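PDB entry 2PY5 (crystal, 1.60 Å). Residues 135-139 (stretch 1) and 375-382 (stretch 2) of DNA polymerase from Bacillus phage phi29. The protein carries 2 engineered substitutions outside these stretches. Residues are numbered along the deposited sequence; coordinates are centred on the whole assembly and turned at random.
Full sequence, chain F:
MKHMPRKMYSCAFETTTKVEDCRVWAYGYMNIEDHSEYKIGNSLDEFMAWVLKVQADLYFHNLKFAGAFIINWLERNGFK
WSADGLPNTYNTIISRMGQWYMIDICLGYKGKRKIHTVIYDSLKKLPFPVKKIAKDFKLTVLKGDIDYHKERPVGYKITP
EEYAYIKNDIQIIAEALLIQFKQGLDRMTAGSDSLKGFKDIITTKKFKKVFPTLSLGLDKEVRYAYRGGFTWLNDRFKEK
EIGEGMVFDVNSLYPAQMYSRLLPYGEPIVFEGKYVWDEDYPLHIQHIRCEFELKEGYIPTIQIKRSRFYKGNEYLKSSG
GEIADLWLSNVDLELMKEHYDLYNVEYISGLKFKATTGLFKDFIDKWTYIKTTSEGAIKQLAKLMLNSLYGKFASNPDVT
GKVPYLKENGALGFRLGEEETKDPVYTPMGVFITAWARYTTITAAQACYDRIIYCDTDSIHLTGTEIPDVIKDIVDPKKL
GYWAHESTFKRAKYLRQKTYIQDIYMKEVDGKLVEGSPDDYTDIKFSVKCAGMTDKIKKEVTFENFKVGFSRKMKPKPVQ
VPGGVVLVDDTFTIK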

# COMPACT_ATOMS: atom_id res chain seq x y z
N LYS F 135 16.99 0.78 -7.58
CA LYS F 135 17.88 1.01 -6.45
C LYS F 135 17.94 -0.21 -5.53
O LYS F 135 19.01 -0.75 -5.25
CB LYS F 135 17.41 2.23 -5.66
N ASP F 136 16.76 -0.64 -5.07
CA ASP F 136 16.65 -1.70 -4.07
C ASP F 136 17.01 -3.08 -4.62
O ASP F 136 17.55 -3.93 -3.90
CB ASP F 136 15.24 -1.74 -3.48
CG ASP F 136 14.89 -0.50 -2.68
OD1 ASP F 136 15.82 0.22 -2.23
OD2 ASP F 136 13.68 -0.26 -2.50
N PHE F 137 16.72 -3.30 -5.91
CA PHE F 137 17.00 -4.58 -6.56
C PHE F 137 18.40 -4.61 -7.18
O PHE F 137 18.79 -5.62 -7.78
CB PHE F 137 15.96 -4.90 -7.64
CG PHE F 137 14.64 -5.42 -7.10
CD1 PHE F 137 13.88 -4.68 -6.21
CD2 PHE F 137 14.14 -6.65 -7.53
CE1 PHE F 137 12.66 -5.17 -5.71
CE2 PHE F 137 12.92 -7.14 -7.04
CZ PHE F 137 12.19 -6.40 -6.14
N LYS F 138 19.16 -3.52 -7.02
CA LYS F 138 20.55 -3.41 -7.51
C LYS F 138 20.63 -3.59 -9.03
O LYS F 138 21.47 -4.34 -9.52
CB LYS F 138 21.48 -4.39 -6.79
CG LYS F 138 21.32 -4.41 -5.29
CD LYS F 138 21.59 -3.05 -4.64
CE LYS F 138 23.05 -2.66 -4.69
NZ LYS F 138 23.38 -1.63 -3.66
N LEU F 139 19.77 -2.87 -9.74
CA LEU F 139 19.66 -2.92 -11.20
C LEU F 139 20.15 -1.60 -11.78
O LEU F 139 20.05 -0.56 -11.13
CB LEU F 139 18.20 -3.17 -11.61
CG LEU F 139 17.49 -4.39 -10.98
CD1 LEU F 139 16.05 -4.44 -11.44
CD2 LEU F 139 18.24 -5.67 -11.34
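Stretch 2, residues 375-382: EGAIKQLA

The two stretches pack with no hydrogen bond between them, although the backbones come so close that the CA atoms of Phe137 and Ala377 are only 4.0 Å apart. At this approach stretch 2 has two small residues, Gly376 and Ala377, and the chain is helical on through Ala382 and beyond. Stretch 1 presents the end of a helix. Lys138 is the first residue to leave helical torsion angles, and its positive phi (59°) belongs to a Schellman motif, within which Lys138 N bonds back to Lys135 O at 3.3 Å.

The turn carries Asp136, Phe137 and Lys138 past Gly376, Ala377 and Gln380. The carbonyl oxygen Asp136 O lies 3.6 Å from Gly376 C and 4.0 Å from Ala377 N, a van der Waals approach of backbone to backbone. Gly376 suits this place on two counts. Its torsion angles, 49°/-128°, include a positive phi that favours glycine, and the absence of a side chain leaves room for Lys138, whose CG sits 3.8 Å from Gly376 CA. A CB modelled ideally on Gly376 would lie a tight 3.1 Å from Lys138 CG. Beyond this contact the lysine chain leads away, its charged end free of the interface.

Phe137, buried, provides the largest area of contact. Its ring reaches along the helix past Ala377, Gln380 and Leu381, the spacing of three and four residues that brings side chains onto one side of a helix. Phe137 CD2 meets Ala377 CB at 3.4 Å, a close contact that the short methyl permits, while Ala377 CA lies 4.3 Å from the centroid of the Phe137 ring in an off-centre CH-pi contact. One turn on, Phe137 CE1 touches Gln380 CB at 3.6 Å, and Phe137 CZ reaches Leu381 CD2 at 4.1 Å. Although the CA-to-CB bond of Leu381 points sideways, its branched end comes nearer and offers an apolar methyl to the ring.

The CA-to-CB bond of Gln380 points toward stretch 1, and the side chain combines both chemistries. The aliphatic Gln380 CG packs 3.6 Å from Asp136 O and 3.8 Å from Asp136 CB. The amide turns back along its own helix, where Gln380 NE2 donates to Gly376 O at 3.2 Å. Gly376 O also accepts the backbone bond from Gln380 N at 3.0 Å, so side chain and backbone of one residue converge on one acceptor.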

# COMPACT_ATOMS: atom_id res chain seq x y z
N GLU F 375 20.70 -10.62 -0.17
CA GLU F 375 20.93 -9.21 -0.43
C GLU F 375 20.16 -8.79 -1.65
O GLU F 375 19.61 -9.63 -2.37
CB GLU F 375 22.42 -8.92 -0.62
CG GLU F 375 23.20 -8.90 0.68
N GLY F 376 20.09 -7.48 -1.87
CA GLY F 376 19.45 -6.91 -3.04
C GLY F 376 18.08 -7.45 -3.34
O GLY F 376 17.21 -7.49 -2.48
N ALA F 377 17.89 -7.88 -4.59
CA ALA F 377 16.59 -8.30 -5.08
C ALA F 377 15.91 -9.36 -4.23
O ALA F 377 14.76 -9.20 -3.84
CB ALA F 377 16.69 -8.75 -6.56
N ILE F 378 16.60 -10.45 -3.94
CA ILE F 378 15.98 -11.54 -3.19
C ILE F 378 15.59 -11.09 -1.77
O ILE F 378 14.56 -11.53 -1.22
CB ILE F 378 16.86 -12.80 -3.19
CG1 ILE F 378 16.86 -13.39 -4.60
CG2 ILE F 378 16.35 -13.82 -2.18
CD1 ILE F 378 17.84 -14.53 -4.76
N LYS F 379 16.41 -10.22 -1.18
CA LYS F 379 16.08 -9.67 0.13
C LYS F 379 14.78 -8.88 0.05
O LYS F 379 13.92 -9.01 0.91
CB LYS F 379 17.18 -8.76 0.66
CG LYS F 379 16.90 -8.23 2.06
CD LYS F 379 18.04 -7.41 2.58
CE LYS F 379 17.86 -7.07 4.04
NZ LYS F 379 19.11 -6.54 4.63
N GLN F 380 14.63 -8.06 -0.99
CA GLN F 380 13.41 -7.25 -1.14
C GLN F 380 12.19 -8.14 -1.31
O GLN F 380 11.10 -7.80 -0.86
CB GLN F 380 13.49 -6.32 -2.37
CG GLN F 380 14.67 -5.39 -2.40
CD GLN F 380 15.01 -4.82 -1.06
OE1 GLN F 380 14.17 -4.19 -0.40
NE2 GLN F 380 16.25 -5.03 -0.62
N LEU F 381 12.37 -9.25 -2.01
CA LEU F 381 11.26 -10.15 -2.25
C LEU F 381 10.85 -10.86 -0.97
O LEU F 381 9.67 -11.10 -0.76
CB LEU F 381 11.60 -11.15 -3.34
CG LEU F 381 11.74 -10.54 -4.73
CD1 LEU F 381 12.26 -11.63 -5.67
CD2 LEU F 381 10.43 -9.94 -5.24
N ALA F 382 11.82 -11.17 -0.12
CA ALA F 382 11.51 -11.77 1.19
C ALA F 382 10.72 -10.80 2.06
O ALA F 382 9.75 -11.19 2.72
CB ALA F 382 12.80 -12.20 1.89